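PDB 6VC6: 6-phospho-alpha-glucosidase from Merdibacter massiliensis, which hydrolyses 6-phospho-alpha-glucosides, probably by the redox-assisted mechanism of family 4 glycosidases, which use NAD and a divalent metal such as manganese. Local coordinates for residues V6-G11 with E33-F38; I48-K53 with F65-D70; D79-Q84 with P138-L143. All coordinates share one frame; numbering follows the deposited sequence.

How the contacts relate
From the N terminus, strand 4-9 leads through helix 16-25 into strand 32-38, and contact 1 closes this first beta-alpha-beta unit by pairing the two strands. The chain goes on through helix 42-59 to strand 64-68, the outermost strand on this side of the sheet; contact 2 packs that helix against that strand. Contact 3 closes a longer, largely helical loop by joining strand 80-83 to strand 141-144. The three loops follow in series, neither nesting nor crossing. Spatially they run across the parallel part of one mixed sheet: 64-68 pairs with 32-38, tying contacts 2 and 1, and 4-9 pairs with 80-83, tying contacts 1 and 3, in the order 64-68, 32-38, 4-9, 80-83, 141-144.

Contact 1 (V6-G11 with E33-F38); sequences VCIVGG and EKLVLF
Strands 6-9 and 34-38 pair in parallel at the heart of the first beta-alpha-beta unit of a Rossmann-type domain, a buried contact that ends at the glycine turn of the NAD pocket. Four backbone hydrogen bonds run from Val6 N to Lys34 O through to Phe38 N to Ile8 O (2.8 Å). On one face of the sheet Ile8 and Leu37 lie side by side, Ile8 CD1 being 3.7 Å from Leu37 CD2, while Leu35 CD1 sits 4.0 Å from Val6 CG1. With CG1 opposite its carbonyl carbon (chi1 -68°), Ile8 runs alongside its neighbour, which takes the same turn. Branched aliphatic residues suit this buried face, where Ile8 and Leu35 also pack on Phe82 and Phe65 of the flanking strands. On the other face, which meets helix 71-75, Cys7 SG rests 4.1 Å from Phe38 CB, and Val9 CG1 comes to the edge of the Phe38 ring, which also meets Tyr75. Past the strand, Gly10 N and Gly11 N both donate to Phe38 O, at 2.7 Å each and from opposite faces of its carbonyl plane. A CB on Gly11 would run into Leu37 CB. Gripped twice, this carbonyl ties the turn that touches NAD to the end of the neighbouring strand.

Contact 2 (I48-K53 with F65-D70); sequences IGEFGK and FSYTTD
The rings of Phe65 and Tyr67 both reach from strand 65-68 to helix 48-53, and both take an oxygen at the edge. Gly49 O lies in the plane of the Phe65 ring, 3.2 Å from CE1, where the slightly positive ring hydrogens suit a carbonyl. Lys53 CG joins it at this edge, 3.6 Å from Phe65 CD1, the two side chains crossing at about a right angle, while Phe56 meets Phe65 edge-to-face. At the edge of the Tyr67 ring stands Glu50 OE2, which accepts a hydrogen bond from Tyr67 OH at 2.6 Å through its anti lone pair, with the carboxylate turned 88° from the ring. Helix 42-59 is the crossover of the beta-alpha-beta unit leading from strand 32-38 to strand 64-68, and it runs antiparallel to the edge strand it packs on. Glycines let it come close: Gly49 CA approaches Tyr67 CD1 to 3.5 Å, and a CB there, or on Gly52, would collide with Tyr67 or Phe65 respectively. Tyr67 places its CG between the backbone N and carbonyl carbon (chi1 64°), which brings the ring against Gly49 and carries OH on to Glu50. A leucine in its place would probably leave the Glu50 carboxylate without its hydroxyl partner and open a gap beside Gly49. Glu50 OE1 has a long salt bridge with Lys53 NZ, at 4.0 Å, one helical turn on.

Contact 3 (D79-Q84 with P138-L143); sequences DFIFMQ and PNAWIL. With NAD (nicotinamide-adenine-dinucleotide), chain G.
Phe80 and Trp141 pair across strands 80-83 and 141-143, parallel neighbours in the Rossmann-type sheet, with Phe80 CD1 3.6 Å from Trp141 CB. The Phe80 ring and the five-membered ring of Trp141 are nearly parallel, at 22°, but slid apart and barely overlapping. On the same face Phe82 and Leu143 point the same way, Phe82 CE1 touching Leu143 CD1 at 3.7 Å; both place CG opposite the carbonyl carbon (chi1 -70° for Phe82 and -48° for Leu143), which keeps them abreast. Large apolar residues fit here because helix 318-331 packs over this face. On the other face, against helix 113-136, Ile142 holds CG2 anti to its backbone N, and selenomethionine Met83, bent at chi3, brings SE to 3.5 Å from that methyl. Ile81 CG1 lies 4.2 Å from Ala140 CB, whose methyl points toward strand 80-83. Four backbone hydrogen bonds hold the strands, from Trp141 N to Asp79 O through to Met83 N to Leu143 O (2.9 Å). Just beyond, Gln84 O comes within 3.5 Å of NAD C5D, while Gln84 OE1 is hydrogen-bonded to Thr16 OG1. With its peptide groups paired and both faces apolar, the sheet delivers Gln84 to the cofactor at the C-terminal end of its strand.

Contact 1 (V6-G11 with E33-F38)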
loop_
_atom_site.group_PDB
_atom_site.type_symbol
_atom_site.label_atom_id
_atom_site.label_comp_id
_atom_site.label_asym_id
_atom_site.label_seq_id
_atom_site.Cartn_x
_atom_site.Cartn_y
_atom_site.Cartn_z
ATOM N N VAL A 6 -12.598 -3.087 16.497
ATOM C CA VAL A 6 -11.730 -2.631 15.418
ATOM C C VAL A 6 -11.439 -1.150 15.610
ATOM O O VAL A 6 -12.318 -0.381 16.013
ATOM C CB VAL A 6 -12.370 -2.886 14.036
ATOM C CG1 VAL A 6 -11.463 -2.394 12.916
ATOM C CG2 VAL A 6 -12.687 -4.362 13.859
ATOM N N CYS A 7 -10.199 -0.751 15.329
ATOM C CA CYS A 7 -9.809 0.652 15.328
ATOM C C CYS A 7 -9.115 0.975 14.015
ATOM O O CYS A 7 -8.209 0.248 13.593
ATOM C CB CYS A 7 -8.887 0.984 16.506
ATOM S SG CYS A 7 -8.066 2.592 16.360
ATOM N N ILE A 8 -9.543 2.056 13.371
ATOM C CA ILE A 8 -8.927 2.537 12.141
ATOM C C ILE A 8 -7.993 3.684 12.498
ATOM O O ILE A 8 -8.437 4.719 13.012
ATOM C CB ILE A 8 -9.980 2.982 11.115
ATOM C CG1 ILE A 8 -10.767 1.779 10.594
ATOM C CG2 ILE A 8 -9.319 3.727 9.964
ATOM C CD1 ILE A 8 -11.889 2.151 9.647
ATOM N N VAL A 9 -6.703 3.504 12.236
ATOM C CA VAL A 9 -5.719 4.563 12.424
ATOM C C VAL A 9 -5.652 5.375 11.139
ATOM O O VAL A 9 -5.309 4.845 10.075
ATOM C CB VAL A 9 -4.342 3.994 12.794
ATOM C CG1 VAL A 9 -3.300 5.099 12.776
ATOM C CG2 VAL A 9 -4.396 3.331 14.161
ATOM N N GLY A 10 -5.976 6.659 11.235
ATOM C CA GLY A 10 -6.126 7.488 10.057
ATOM C C GLY A 10 -7.586 7.624 9.680
ATOM O O GLY A 10 -7.958 7.442 8.517
ATOM N N GLY A 11 -8.425 7.936 10.671
ATOM C CA GLY A 11 -9.853 8.051 10.439
ATOM C C GLY A 11 -10.239 9.177 9.504
ATOM O O GLY A 11 -11.334 9.148 8.932
ATOM N N GLU A 33 -18.390 -5.525 17.217
ATOM C CA GLU A 33 -19.096 -4.957 18.357
ATOM C C GLU A 33 -18.753 -3.495 18.596
ATOM O O GLU A 33 -19.617 -2.732 19.040
ATOM C CB GLU A 33 -18.787 -5.763 19.624
ATOM C CG GLU A 33 -19.499 -5.272 20.873
ATOM C CD GLU A 33 -20.480 -6.288 21.423
ATOM O OE1 GLU A 33 -20.607 -7.377 20.825
ATOM O OE2 GLU A 33 -21.122 -5.997 22.454
ATOM N N LYS A 34 -17.540 -3.063 18.257
ATOM C CA LYS A 34 -17.104 -1.699 18.516
ATOM C C LYS A 34 -16.127 -1.270 17.432
ATOM O O LYS A 34 -15.268 -2.051 17.017
ATOM C CB LYS A 34 -16.452 -1.589 19.899
ATOM C CG LYS A 34 -16.021 -0.187 20.291
ATOM C CD LYS A 34 -15.189 -0.220 21.562
ATOM C CE LYS A 34 -14.745 1.172 21.975
ATOM N NZ LYS A 34 -13.760 1.130 23.091
ATOM N N LEU A 35 -16.268 -0.025 16.977
ATOM C CA LEU A 35 -15.370 0.562 15.990
ATOM C C LEU A 35 -14.958 1.949 16.458
ATOM O O LEU A 35 -15.804 2.735 16.895
ATOM C CB LEU A 35 -16.027 0.643 14.608
ATOM C CG LEU A 35 -15.244 1.436 13.558
ATOM C CD1 LEU A 35 -14.057 0.631 13.046
ATOM C CD2 LEU A 35 -16.146 1.858 12.411
ATOM N N VAL A 36 -13.663 2.244 16.369
ATOM C CA VAL A 36 -13.113 3.528 16.786
ATOM C C VAL A 36 -12.254 4.080 15.657
ATOM O O VAL A 36 -11.345 3.398 15.173
ATOM C CB VAL A 36 -12.282 3.409 18.078
ATOM C CG1 VAL A 36 -11.747 4.773 18.487
ATOM C CG2 VAL A 36 -13.112 2.804 19.196
ATOM N N LEU A 37 -12.539 5.310 15.242
ATOM C CA LEU A 37 -11.703 6.018 14.282
ATOM C C LEU A 37 -10.710 6.886 15.044
ATOM O O LEU A 37 -11.109 7.742 15.840
ATOM C CB LEU A 37 -12.550 6.878 13.344
ATOM C CG LEU A 37 -13.636 6.199 12.509
ATOM C CD1 LEU A 37 -14.287 7.210 11.576
ATOM C CD2 LEU A 37 -13.066 5.032 11.722
ATOM N N PHE A 38 -9.420 6.664 14.811
ATOM C CA PHE A 38 -8.374 7.471 15.419
ATOM C C PHE A 38 -7.656 8.286 14.352
ATOM O O PHE A 38 -7.467 7.822 13.223
ATOM C CB PHE A 38 -7.361 6.609 16.176
ATOM C CG PHE A 38 -6.241 7.402 16.792
ATOM C CD1 PHE A 38 -6.418 8.055 18.000
ATOM C CD2 PHE A 38 -5.014 7.506 16.155
ATOM C CE1 PHE A 38 -5.393 8.790 18.566
ATOM C CE2 PHE A 38 -3.985 8.241 16.716
ATOM C CZ PHE A 38 -4.176 8.883 17.923
#

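Contact 2 (I48-K53 with F65-D70)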
loop_
_atom_site.group_PDB
_atom_site.type_symbol
_atom_site.label_atom_id
_atom_site.label_comp_id
_atom_site.label_asym_id
_atom_site.label_seq_id
_atom_site.Cartn_x
_atom_site.Cartn_y
_atom_site.Cartn_z
ATOM N N ILE A 48 -16.020 12.973 8.629
ATOM C CA ILE A 48 -16.094 11.546 8.333
ATOM C C ILE A 48 -16.766 10.802 9.481
ATOM O O ILE A 48 -17.571 9.889 9.261
ATOM C CB ILE A 48 -14.688 10.994 8.035
ATOM C CG1 ILE A 48 -14.191 11.521 6.687
ATOM C CG2 ILE A 48 -14.691 9.474 8.045
ATOM C CD1 ILE A 48 -12.692 11.462 6.523
ATOM N N GLY A 49 -16.462 11.191 10.720
ATOM C CA GLY A 49 -17.080 10.538 11.862
ATOM C C GLY A 49 -18.559 10.850 11.991
ATOM O O GLY A 49 -19.355 9.980 12.355
ATOM N N GLU A 50 -18.947 12.094 11.701
ATOM C CA GLU A 50 -20.363 12.445 11.738
ATOM C C GLU A 50 -21.139 11.750 10.627
ATOM O O GLU A 50 -22.311 11.405 10.814
ATOM C CB GLU A 50 -20.534 13.960 11.644
ATOM C CG GLU A 50 -19.968 14.719 12.834
ATOM C CD GLU A 50 -20.654 14.360 14.138
ATOM O OE1 GLU A 50 -21.880 14.119 14.122
ATOM O OE2 GLU A 50 -19.967 14.315 15.180
ATOM N N PHE A 51 -20.507 11.537 9.471
ATOM C CA PHE A 51 -21.138 10.744 8.422
ATOM C C PHE A 51 -21.331 9.302 8.872
ATOM O O PHE A 51 -22.356 8.681 8.571
ATOM C CB PHE A 51 -20.300 10.802 7.143
ATOM C CG PHE A 51 -20.593 9.690 6.173
ATOM C CD1 PHE A 51 -19.764 8.582 6.094
ATOM C CD2 PHE A 51 -21.696 9.755 5.338
ATOM C CE1 PHE A 51 -20.032 7.559 5.204
ATOM C CE2 PHE A 51 -21.969 8.736 4.445
ATOM C CZ PHE A 51 -21.136 7.636 4.378
ATOM N N GLY A 52 -20.353 8.756 9.598
ATOM C CA GLY A 52 -20.473 7.386 10.068
ATOM C C GLY A 52 -21.591 7.208 11.076
ATOM O O GLY A 52 -22.286 6.188 11.070
ATOM N N LYS A 53 -21.786 8.198 11.951
ATOM C CA LYS A 53 -22.856 8.107 12.939
ATOM C C LYS A 53 -24.223 8.068 12.269
ATOM O O LYS A 53 -25.127 7.360 12.727
ATOM C CB LYS A 53 -22.767 9.275 13.920
ATOM C CG LYS A 53 -21.567 9.206 14.850
ATOM C CD LYS A 53 -21.874 9.818 16.207
ATOM C CE LYS A 53 -21.915 11.335 16.134
ATOM N NZ LYS A 53 -22.437 11.935 17.393
ATOM N N PHE A 65 -19.993 2.985 17.790
ATOM C CA PHE A 65 -19.089 3.712 16.911
ATOM C C PHE A 65 -18.634 5.001 17.581
ATOM O O PHE A 65 -19.416 5.668 18.265
ATOM C CB PHE A 65 -19.775 4.022 15.575
ATOM C CG PHE A 65 -19.021 4.984 14.708
ATOM C CD1 PHE A 65 -19.500 6.264 14.502
ATOM C CD2 PHE A 65 -17.842 4.606 14.088
ATOM C CE1 PHE A 65 -18.818 7.155 13.700
ATOM C CE2 PHE A 65 -17.153 5.491 13.282
ATOM C CZ PHE A 65 -17.642 6.768 13.089
ATOM N N SER A 66 -17.364 5.346 17.380
ATOM C CA SER A 66 -16.814 6.577 17.931
ATOM C C SER A 66 -15.588 6.971 17.122
ATOM O O SER A 66 -14.962 6.139 16.461
ATOM C CB SER A 66 -16.451 6.421 19.414
ATOM O OG SER A 66 -15.615 5.296 19.621
ATOM N N TYR A 67 -15.261 8.261 17.174
ATOM C CA TYR A 67 -14.037 8.783 16.590
ATOM C C TYR A 67 -13.351 9.676 17.612
ATOM O O TYR A 67 -14.014 10.412 18.349
ATOM C CB TYR A 67 -14.306 9.551 15.284
ATOM C CG TYR A 67 -15.144 10.804 15.427
ATOM C CD1 TYR A 67 -16.528 10.751 15.328
ATOM C CD2 TYR A 67 -14.550 12.044 15.633
ATOM C CE1 TYR A 67 -17.298 11.894 15.445
ATOM C CE2 TYR A 67 -15.311 13.191 15.753
ATOM C CZ TYR A 67 -16.684 13.111 15.658
ATOM O OH TYR A 67 -17.445 14.251 15.777
ATOM N N THR A 68 -12.022 9.604 17.657
ATOM C CA THR A 68 -11.273 10.276 18.706
ATOM C C THR A 68 -9.868 10.597 18.221
ATOM O O THR A 68 -9.393 10.058 17.218
ATOM C CB THR A 68 -11.196 9.420 19.976
ATOM O OG1 THR A 68 -10.431 10.108 20.974
ATOM C CG2 THR A 68 -10.533 8.085 19.673
ATOM N N THR A 69 -9.211 11.496 18.955
ATOM C CA THR A 69 -7.790 11.776 18.787
ATOM C C THR A 69 -6.999 11.390 20.031
ATOM O O THR A 69 -5.880 11.873 20.231
ATOM C CB THR A 69 -7.562 13.250 18.447
ATOM O OG1 THR A 69 -7.654 14.038 19.641
ATOM C CG2 THR A 69 -8.598 13.734 17.443
ATOM N N ASP A 70 -7.568 10.529 20.875
ATOM C CA ASP A 70 -6.935 10.076 22.104
ATOM C C ASP A 70 -6.473 8.638 21.929
ATOM O O ASP A 70 -7.304 7.758 21.656
ATOM C CB ASP A 70 -7.911 10.186 23.277
ATOM C CG ASP A 70 -7.326 9.676 24.580
ATOM O OD1 ASP A 70 -6.087 9.679 24.728
ATOM O OD2 ASP A 70 -8.113 9.270 25.462
#

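Contact 3 (D79-Q84 with P138-L143)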
loop_
_atom_site.group_PDB
_atom_site.type_symbol
_atom_site.label_atom_id
_atom_site.label_comp_id
_atom_site.label_asym_id
_atom_site.label_seq_id
_atom_site.Cartn_x
_atom_site.Cartn_y
_atom_site.Cartn_z
ATOM N N ASP A 79 -9.149 -5.913 18.968
ATOM C CA ASP A 79 -8.779 -7.151 18.295
ATOM C C ASP A 79 -8.040 -6.892 16.989
ATOM O O ASP A 79 -7.125 -7.643 16.636
ATOM C CB ASP A 79 -10.025 -8.000 18.023
ATOM C CG ASP A 79 -10.722 -8.441 19.294
ATOM O OD1 ASP A 79 -10.074 -9.107 20.129
ATOM O OD2 ASP A 79 -11.919 -8.122 19.456
ATOM N N PHE A 80 -8.417 -5.838 16.269
ATOM C CA PHE A 80 -7.811 -5.511 14.988
ATOM C C PHE A 80 -7.569 -4.013 14.905
ATOM O O PHE A 80 -8.408 -3.215 15.334
ATOM C CB PHE A 80 -8.698 -5.954 13.818
ATOM C CG PHE A 80 -8.677 -7.433 13.566
ATOM C CD1 PHE A 80 -7.681 -8.002 12.789
ATOM C CD2 PHE A 80 -9.654 -8.254 14.103
ATOM C CE1 PHE A 80 -7.659 -9.363 12.554
ATOM C CE2 PHE A 80 -9.637 -9.616 13.871
ATOM C CZ PHE A 80 -8.639 -10.170 13.095
ATOM N N ILE A 81 -6.419 -3.639 14.349
ATOM C CA ILE A 81 -6.078 -2.247 14.086
ATOM C C ILE A 81 -5.851 -2.101 12.588
ATOM O O ILE A 81 -4.925 -2.708 12.034
ATOM C CB ILE A 81 -4.836 -1.797 14.872
ATOM C CG1 ILE A 81 -5.009 -2.087 16.364
ATOM C CG2 ILE A 81 -4.572 -0.318 14.642
ATOM C CD1 ILE A 81 -6.092 -1.267 17.026
ATOM N N PHE A 82 -6.698 -1.308 11.934
ATOM C CA PHE A 82 -6.566 -1.012 10.511
ATOM C C PHE A 82 -5.809 0.306 10.379
ATOM O O PHE A 82 -6.323 1.363 10.756
ATOM C CB PHE A 82 -7.934 -0.924 9.833
ATOM C CG PHE A 82 -8.657 -2.243 9.718
ATOM C CD1 PHE A 82 -8.113 -3.410 10.230
ATOM C CD2 PHE A 82 -9.892 -2.308 9.091
ATOM C CE1 PHE A 82 -8.786 -4.614 10.123
ATOM C CE2 PHE A 82 -10.569 -3.509 8.978
ATOM C CZ PHE A 82 -10.015 -4.663 9.495
HETATM N N MSE A 83 -4.595 0.245 9.844
HETATM C CA MSE A 83 -3.763 1.439 9.727
HETATM C C MSE A 83 -3.707 1.960 8.293
HETATM O O MSE A 83 -3.293 1.246 7.381
HETATM C CB MSE A 83 -2.348 1.154 10.235
HETATM C CG MSE A 83 -2.302 0.353 11.524
HETATM SE SE MSE A 83 -0.635 0.605 12.504
HETATM C CE MSE A 83 -0.923 2.429 13.115
ATOM N N GLN A 84 -4.124 3.210 8.102
ATOM C CA GLN A 84 -4.096 3.854 6.792
ATOM C C GLN A 84 -3.744 5.332 6.944
ATOM O O GLN A 84 -4.397 6.217 6.390
ATOM C CB GLN A 84 -5.424 3.669 6.057
ATOM C CG GLN A 84 -6.653 4.143 6.820
ATOM C CD GLN A 84 -7.909 4.101 5.971
ATOM O OE1 GLN A 84 -8.957 4.616 6.361
ATOM N NE2 GLN A 84 -7.807 3.484 4.799
ATOM N N PRO A 138 -1.389 -5.290 23.477
ATOM C CA PRO A 138 -0.226 -5.912 22.822
ATOM C C PRO A 138 -0.543 -7.010 21.810
ATOM O O PRO A 138 0.252 -7.233 20.915
ATOM C CB PRO A 138 0.599 -6.471 23.984
ATOM C CG PRO A 138 -0.379 -6.767 25.032
ATOM C CD PRO A 138 -1.237 -5.562 24.992
ATOM N N ASN A 139 -1.644 -7.720 21.989
ATOM C CA ASN A 139 -1.967 -8.843 21.123
ATOM C C ASN A 139 -2.911 -8.565 19.948
ATOM O O ASN A 139 -3.337 -9.486 19.272
ATOM C CB ASN A 139 -2.446 -10.026 21.957
ATOM C CG ASN A 139 -1.579 -10.255 23.178
ATOM O OD1 ASN A 139 -0.380 -10.499 23.061
ATOM N ND2 ASN A 139 -2.177 -10.153 24.358
ATOM N N ALA A 140 -3.248 -7.305 19.712
ATOM C CA ALA A 140 -4.130 -6.977 18.602
ATOM C C ALA A 140 -3.412 -7.206 17.279
ATOM O O ALA A 140 -2.207 -6.966 17.157
ATOM C CB ALA A 140 -4.598 -5.526 18.701
ATOM N N TRP A 141 -4.156 -7.685 16.286
ATOM C CA TRP A 141 -3.609 -7.863 14.947
ATOM C C TRP A 141 -3.570 -6.514 14.240
ATOM O O TRP A 141 -4.604 -5.852 14.096
ATOM C CB TRP A 141 -4.439 -8.868 14.153
ATOM C CG TRP A 141 -3.826 -10.233 14.090
ATOM C CD1 TRP A 141 -4.233 -11.345 14.766
ATOM C CD2 TRP A 141 -2.691 -10.631 13.309
ATOM N NE1 TRP A 141 -3.425 -12.412 14.455
ATOM C CE2 TRP A 141 -2.470 -12.000 13.562
ATOM C CE3 TRP A 141 -1.842 -9.964 12.421
ATOM C CZ2 TRP A 141 -1.436 -12.713 12.960
ATOM C CZ3 TRP A 141 -0.815 -10.675 11.823
ATOM C CH2 TRP A 141 -0.621 -12.034 12.096
ATOM N N ILE A 142 -2.384 -6.106 13.803
ATOM C CA ILE A 142 -2.185 -4.821 13.148
ATOM C C ILE A 142 -2.081 -5.070 11.649
ATOM O O ILE A 142 -1.097 -5.645 11.169
ATOM C CB ILE A 142 -0.943 -4.099 13.687
ATOM C CG1 ILE A 142 -1.181 -3.643 15.129
ATOM C CG2 ILE A 142 -0.587 -2.918 12.803
ATOM C CD1 ILE A 142 0.049 -3.081 15.805
ATOM N N LEU A 143 -3.103 -4.648 10.910
ATOM C CA LEU A 143 -3.120 -4.731 9.454
ATOM C C LEU A 143 -2.839 -3.342 8.897
ATOM O O LEU A 143 -3.603 -2.403 9.149
ATOM C CB LEU A 143 -4.464 -5.258 8.950
ATOM C CG LEU A 143 -5.005 -6.516 9.635
ATOM C CD1 LEU A 143 -6.258 -7.015 8.933
ATOM C CD2 LEU A 143 -3.944 -7.605 9.681
HETATM P PA NAD G . -5.157 11.061 3.345
HETATM O O1A NAD G . -6.508 11.323 2.723
HETATM O O2A NAD G . -4.204 12.206 3.587
HETATM O O5B NAD G . -5.380 10.294 4.740
HETATM C C5B NAD G . -4.328 10.211 5.696
HETATM C C4B NAD G . -4.900 10.370 7.094
HETATM O O4B NAD G . -3.972 9.868 8.059
HETATM C C3B NAD G . -5.137 11.838 7.410
HETATM O O3B NAD G . -6.474 12.013 7.884
HETATM C C2B NAD G . -4.161 12.169 8.517
HETATM O O2B NAD G . -4.762 13.040 9.478
HETATM C C1B NAD G . -3.850 10.812 9.124
HETATM N N9A NAD G . -2.497 10.774 9.730
HETATM C C8A NAD G . -1.364 11.292 9.219
HETATM N N7A NAD G . -0.313 11.078 10.053
HETATM C C5A NAD G . -0.777 10.412 11.127
HETATM C C6A NAD G . -0.209 9.872 12.385
HETATM N N6A NAD G . 1.109 10.003 12.673
HETATM N N1A NAD G . -1.050 9.243 13.237
HETATM C C2A NAD G . -2.362 9.104 12.967
HETATM N N3A NAD G . -2.943 9.569 11.848
HETATM C C4A NAD G . -2.218 10.222 10.910
HETATM O O3 NAD G . -4.387 9.939 2.485
HETATM P PN NAD G . -5.155 8.887 1.543
HETATM O O1N NAD G . -4.982 9.319 0.106
HETATM O O2N NAD G . -6.532 8.614 2.101
HETATM O O5D NAD G . -4.242 7.588 1.789
HETATM C C5D NAD G . -4.404 6.812 2.974
HETATM C C4D NAD G . -3.215 5.871 3.096
HETATM O O4D NAD G . -3.536 4.601 2.524
HETATM C C3D NAD G . -2.020 6.417 2.328
HETATM O O3D NAD G . -0.856 6.325 3.151
HETATM C C2D NAD G . -1.858 5.479 1.154
HETATM O O2D NAD G . -0.483 5.326 0.800
HETATM C C1D NAD G . -2.439 4.192 1.708
HETATM N N1N NAD G . -2.841 3.260 0.657
HETATM C C2N NAD G . -2.151 2.123 0.564
HETATM C C3N NAD G . -2.457 1.177 -0.397
HETATM C C7N NAD G . -1.646 -0.082 -0.459
HETATM O O7N NAD G . -1.739 -0.810 -1.433
HETATM N N7N NAD G . -0.831 -0.364 0.558
HETATM C C4N NAD G . -3.510 1.414 -1.271
HETATM C C5N NAD G . -4.214 2.609 -1.158
HETATM C C6N NAD G . -3.861 3.525 -0.170
#